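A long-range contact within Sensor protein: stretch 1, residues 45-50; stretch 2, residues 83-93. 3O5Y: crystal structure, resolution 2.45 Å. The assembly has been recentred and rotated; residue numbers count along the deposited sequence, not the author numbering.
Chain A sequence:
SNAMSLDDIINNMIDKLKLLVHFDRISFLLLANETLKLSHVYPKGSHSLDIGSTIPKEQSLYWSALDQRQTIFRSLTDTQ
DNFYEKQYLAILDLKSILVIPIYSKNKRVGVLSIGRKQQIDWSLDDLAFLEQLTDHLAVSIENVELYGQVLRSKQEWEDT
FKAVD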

ATOM      1  N   GLY A  45      -1.968  12.443   9.401  1.00 76.63           N
ATOM      2  CA  GLY A  45      -0.767  13.277   9.409  1.00 79.72           C
ATOM      3  C   GLY A  45       0.472  12.677   8.761  1.00 78.53           C
ATOM      4  O   GLY A  45       1.357  13.416   8.309  1.00 79.48           O
ATOM      5  N   SER A  46       0.517  11.345   8.684  1.00 76.72           N
ATOM      6  CA  SER A  46       1.782  10.609   8.545  1.00 77.22           C
ATOM      7  C   SER A  46       2.207  10.238   7.128  1.00 74.20           C
ATOM      8  O   SER A  46       2.034   9.100   6.679  1.00 72.23           O
ATOM      9  CB  SER A  46       1.764   9.359   9.426  1.00 78.67           C
ATOM     10  OG  SER A  46       0.892   8.401   8.874  1.00 76.56           O
ATOM     11  N   HIS A  47       2.778  11.219   6.441  1.00 74.30           N
ATOM     12  CA  HIS A  47       3.472  11.006   5.182  1.00 72.66           C
ATOM     13  C   HIS A  47       4.637  11.985   5.112  1.00 74.02           C
ATOM     14  O   HIS A  47       4.561  13.086   5.656  1.00 76.26           O
ATOM     15  CB  HIS A  47       2.533  11.194   3.990  1.00 70.61           C
ATOM     16  CG  HIS A  47       1.723  12.456   4.040  1.00 73.56           C
ATOM     17  ND1 HIS A  47       0.355  12.454   4.213  1.00 75.01           N
ATOM     18  CD2 HIS A  47       2.086  13.759   3.935  1.00 77.74           C
ATOM     19  CE1 HIS A  47      -0.090  13.700   4.212  1.00 78.09           C
ATOM     20  NE2 HIS A  47       0.941  14.512   4.045  1.00 79.55           N
ATOM     21  N   SER A  48       5.725  11.574   4.472  1.00 73.11           N
ATOM     22  CA  SER A  48       6.798  12.508   4.155  1.00 73.52           C
ATOM     23  C   SER A  48       6.570  13.112   2.778  1.00 70.43           C
ATOM     24  O   SER A  48       6.905  14.275   2.547  1.00 71.92           O
ATOM     25  CB  SER A  48       8.168  11.833   4.230  1.00 75.10           C
ATOM     26  OG  SER A  48       9.203  12.815   4.261  1.00 77.33           O
ATOM     27  N   LEU A  49       6.008  12.310   1.872  1.00 66.99           N
ATOM     28  CA  LEU A  49       5.631  12.758   0.535  1.00 64.90           C
ATOM     29  C   LEU A  49       4.258  13.397   0.569  1.00 64.72           C
ATOM     30  O   LEU A  49       3.352  12.894   1.219  1.00 64.78           O
ATOM     31  CB  LEU A  49       5.613  11.588  -0.462  1.00 63.17           C
ATOM     32  CG  LEU A  49       6.900  10.817  -0.769  1.00 62.39           C
ATOM     33  CD1 LEU A  49       6.598   9.581  -1.571  1.00 60.16           C
ATOM     34  CD2 LEU A  49       7.898  11.687  -1.519  1.00 62.06           C
ATOM     35  N   ASP A  50       4.107  14.510  -0.129  1.00 65.03           N
ATOM     36  CA  ASP A  50       2.815  15.152  -0.264  1.00 65.97           C
ATOM     37  C   ASP A  50       1.820  14.179  -0.887  1.00 64.44           C
ATOM     38  O   ASP A  50       2.211  13.325  -1.689  1.00 63.47           O
ATOM     39  CB  ASP A  50       2.937  16.369  -1.181  1.00 67.98           C
ATOM     40  CG  ASP A  50       3.616  17.557  -0.513  1.00 70.45           C
ATOM     41  OD1 ASP A  50       4.176  17.420   0.601  1.00 69.36           O
ATOM     42  OD2 ASP A  50       3.575  18.648  -1.124  1.00 73.63           O
ATOM     43  N   PHE A  83      15.538   1.211  -1.641  1.00 51.05           N
ATOM     44  CA  PHE A  83      14.544   1.371  -2.687  1.00 48.47           C
ATOM     45  C   PHE A  83      13.972   2.768  -2.551  1.00 46.71           C
ATOM     46  O   PHE A  83      14.162   3.424  -1.521  1.00 47.20           O
ATOM     47  CB  PHE A  83      13.454   0.275  -2.633  1.00 47.80           C
ATOM     48  CG  PHE A  83      12.906   0.004  -1.247  1.00 45.74           C
ATOM     49  CD1 PHE A  83      11.750   0.643  -0.801  1.00 42.36           C
ATOM     50  CD2 PHE A  83      13.540  -0.917  -0.398  1.00 44.83           C
ATOM     51  CE1 PHE A  83      11.241   0.373   0.471  1.00 42.17           C
ATOM     52  CE2 PHE A  83      13.048  -1.189   0.875  1.00 42.48           C
ATOM     53  CZ  PHE A  83      11.902  -0.538   1.315  1.00 40.94           C
ATOM     54  N   TYR A  84      13.298   3.244  -3.589  1.00 45.17           N
ATOM     55  CA  TYR A  84      12.888   4.633  -3.623  1.00 43.62           C
ATOM     56  C   TYR A  84      12.041   4.999  -2.417  1.00 43.59           C
ATOM     57  O   TYR A  84      12.213   6.074  -1.849  1.00 44.82           O
ATOM     58  CB  TYR A  84      12.146   4.968  -4.916  1.00 43.10           C
ATOM     59  CG  TYR A  84      11.562   6.345  -4.888  1.00 41.62           C
ATOM     60  CD1 TYR A  84      10.225   6.556  -4.545  1.00 41.41           C
ATOM     61  CD2 TYR A  84      12.356   7.449  -5.154  1.00 41.37           C
ATOM     62  CE1 TYR A  84       9.693   7.851  -4.489  1.00 41.85           C
ATOM     63  CE2 TYR A  84      11.846   8.728  -5.110  1.00 42.03           C
ATOM     64  CZ  TYR A  84      10.517   8.930  -4.781  1.00 43.52           C
ATOM     65  OH  TYR A  84      10.033  10.218  -4.741  1.00 45.10           O
ATOM     66  N   GLU A  85      11.137   4.116  -2.014  1.00 42.79           N
ATOM     67  CA  GLU A  85      10.188   4.460  -0.951  1.00 42.76           C
ATOM     68  C   GLU A  85      10.793   4.416   0.454  1.00 43.44           C
ATOM     69  O   GLU A  85      10.218   4.963   1.400  1.00 44.07           O
ATOM     70  CB  GLU A  85       8.963   3.547  -1.016  1.00 42.20           C
ATOM     71  CG  GLU A  85       8.193   3.625  -2.322  1.00 41.44           C
ATOM     72  CD  GLU A  85       8.723   2.715  -3.417  1.00 40.96           C
ATOM     73  OE1 GLU A  85       9.878   2.227  -3.334  1.00 41.71           O
ATOM     74  OE2 GLU A  85       7.980   2.495  -4.396  1.00 41.08           O
ATOM     75  N   LYS A  86      11.948   3.769   0.583  1.00 44.61           N
ATOM     76  CA  LYS A  86      12.493   3.411   1.885  1.00 45.63           C
ATOM     77  C   LYS A  86      12.668   4.585   2.847  1.00 46.67           C
ATOM     78  O   LYS A  86      12.107   4.570   3.940  1.00 46.86           O
ATOM     79  CB  LYS A  86      13.797   2.633   1.736  1.00 46.42           C
ATOM     80  CG  LYS A  86      14.389   2.186   3.055  1.00 47.20           C
ATOM     81  CD  LYS A  86      15.353   1.026   2.881  1.00 49.41           C
ATOM     82  CE  LYS A  86      16.200   0.873   4.137  1.00 54.89           C
ATOM     83  NZ  LYS A  86      16.639  -0.539   4.363  1.00 57.58           N
ATOM     84  N   GLN A  87      13.421   5.606   2.445  1.00 47.64           N
ATOM     85  CA  GLN A  87      13.677   6.741   3.336  1.00 48.63           C
ATOM     86  C   GLN A  87      12.373   7.404   3.776  1.00 47.94           C
ATOM     87  O   GLN A  87      12.323   8.017   4.832  1.00 49.07           O
ATOM     88  CB  GLN A  87      14.595   7.776   2.675  1.00 49.27           C
ATOM     89  CG  GLN A  87      13.959   8.415   1.440  1.00 50.51           C
ATOM     90  CD  GLN A  87      14.712   9.620   0.921  1.00 52.10           C
ATOM     91  OE1 GLN A  87      15.091   9.660  -0.256  1.00 50.75           O
ATOM     92  NE2 GLN A  87      14.923  10.613   1.786  1.00 51.35           N
ATOM     93  N   TYR A  88      11.327   7.292   2.961  1.00 47.37           N
ATOM     94  CA  TYR A  88      10.066   7.988   3.219  1.00 46.74           C
ATOM     95  C   TYR A  88       9.204   7.173   4.161  1.00 46.36           C
ATOM     96  O   TYR A  88       8.320   7.707   4.817  1.00 46.98           O
ATOM     97  CB  TYR A  88       9.333   8.324   1.908  1.00 46.82           C
ATOM     98  CG  TYR A  88      10.122   9.256   1.007  1.00 47.66           C
ATOM     99  CD1 TYR A  88      10.532   8.849  -0.256  1.00 47.37           C
ATOM    100  CD2 TYR A  88      10.487  10.536   1.436  1.00 49.26           C
ATOM    101  CE1 TYR A  88      11.268   9.677  -1.073  1.00 49.19           C
ATOM    102  CE2 TYR A  88      11.236  11.382   0.623  1.00 50.82           C
ATOM    103  CZ  TYR A  88      11.625  10.941  -0.630  1.00 52.21           C
ATOM    104  OH  TYR A  88      12.367  11.766  -1.450  1.00 55.28           O
ATOM    105  N   LEU A  89       9.487   5.876   4.231  1.00 45.99           N
ATOM    106  CA  LEU A  89       8.853   4.985   5.180  1.00 45.39           C
ATOM    107  C   LEU A  89       9.620   4.934   6.494  1.00 46.64           C
ATOM    108  O   LEU A  89       9.008   5.015   7.562  1.00 47.72           O
ATOM    109  CB  LEU A  89       8.685   3.577   4.589  1.00 44.50           C
ATOM    110  CG  LEU A  89       7.810   3.387   3.336  1.00 42.13           C
ATOM    111  CD1 LEU A  89       7.947   1.977   2.744  1.00 38.50           C
ATOM    112  CD2 LEU A  89       6.337   3.722   3.604  1.00 42.56           C
ATOM    113  N   ALA A  90      10.947   4.808   6.434  1.00 47.29           N
ATOM    114  CA  ALA A  90      11.765   4.701   7.655  1.00 48.48           C
ATOM    115  C   ALA A  90      11.557   5.900   8.575  1.00 49.57           C
ATOM    116  O   ALA A  90      11.580   5.765   9.807  1.00 50.44           O
ATOM    117  CB  ALA A  90      13.242   4.549   7.321  1.00 48.68           C
ATOM    118  N   ILE A  91      11.334   7.060   7.961  1.00 49.42           N
ATOM    119  CA  ILE A  91      11.240   8.313   8.689  1.00 50.51           C
ATOM    120  C   ILE A  91       9.983   8.362   9.533  1.00 50.87           C
ATOM    121  O   ILE A  91       9.888   9.156  10.462  1.00 51.99           O
ATOM    122  CB  ILE A  91      11.303   9.521   7.723  1.00 50.93           C
ATOM    123  CG1 ILE A  91      11.721  10.795   8.477  1.00 52.69           C
ATOM    124  CG2 ILE A  91       9.982   9.696   6.944  1.00 50.04           C
ATOM    125  CD1 ILE A  91      11.993  11.996   7.574  1.00 54.88           C
ATOM    126  N   LEU A  92       9.030   7.495   9.206  1.00 50.63           N
ATOM    127  CA  LEU A  92       7.770   7.370   9.941  1.00 51.49           C
ATOM    128  C   LEU A  92       7.873   6.305  11.048  1.00 52.29           C
ATOM    129  O   LEU A  92       6.855   5.845  11.571  1.00 52.70           O
ATOM    130  CB  LEU A  92       6.642   7.021   8.963  1.00 50.53           C
ATOM    131  CG  LEU A  92       6.436   7.984   7.789  1.00 50.45           C
ATOM    132  CD1 LEU A  92       5.501   7.377   6.770  1.00 48.53           C
ATOM    133  CD2 LEU A  92       5.942   9.376   8.247  1.00 50.17           C
ATOM    134  N   ASP A  93       9.111   5.934  11.383  1.00 52.61           N
ATOM    135  CA  ASP A  93       9.438   4.872  12.347  1.00 54.11           C
ATOM    136  C   ASP A  93       8.955   3.469  11.974  1.00 52.89           C
ATOM    137  O   ASP A  93       8.783   2.638  12.852  1.00 54.47           O
ATOM    138  CB  ASP A  93       8.945   5.205  13.766  1.00 56.09           C
ATOM    139  CG  ASP A  93       9.465   6.535  14.280  1.00 59.02           C
ATOM    140  OD1 ASP A  93      10.630   6.910  13.977  1.00 59.01           O
ATOM    141  OD2 ASP A  93       8.687   7.200  15.004  1.00 62.03           O
TER

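No hydrogen bond joins the two stretches; this small contact, 328 Å² summed over both sides, rests on van der Waals contact, with one CH-pi interaction.

Its best-defined interaction by geometry is that CH-pi contact. Leu49 CD2 sits 3.8 Å from the centroid of the Tyr88 ring and only 5° off the ring normal, so the methyl is nearly centred over one face. The CA-to-CB bond of Leu49 points sideways; chi1 in m and chi2 in t carry the end of the chain nearer to stretch 2. The same methyl also lies 4.1 Å from Tyr84 OH, so two tyrosines four residues apart in sequence share one leucine tip.

At the edge of the Tyr88 ring, near its plane, lies Ser48 OG, 3.9 Å from Tyr88 CD2; this is a contact with a ring carbon and no hydrogen bond. Ser48 CB also meets Ile91 CG2 at 3.9 Å, a short side chain pointing toward stretch 2 and touching two of its residues.

Leu92, by contrast, packs largely against backbone. Its CD1 is 3.9 Å from Ser46 O, and its CD2 is 4.1 Å from His47 N. Backbone hydrogen bonds are made within each stretch, among them Asp93 N to Ala90 O, 2.9 Å, across the type I turn that includes Leu92.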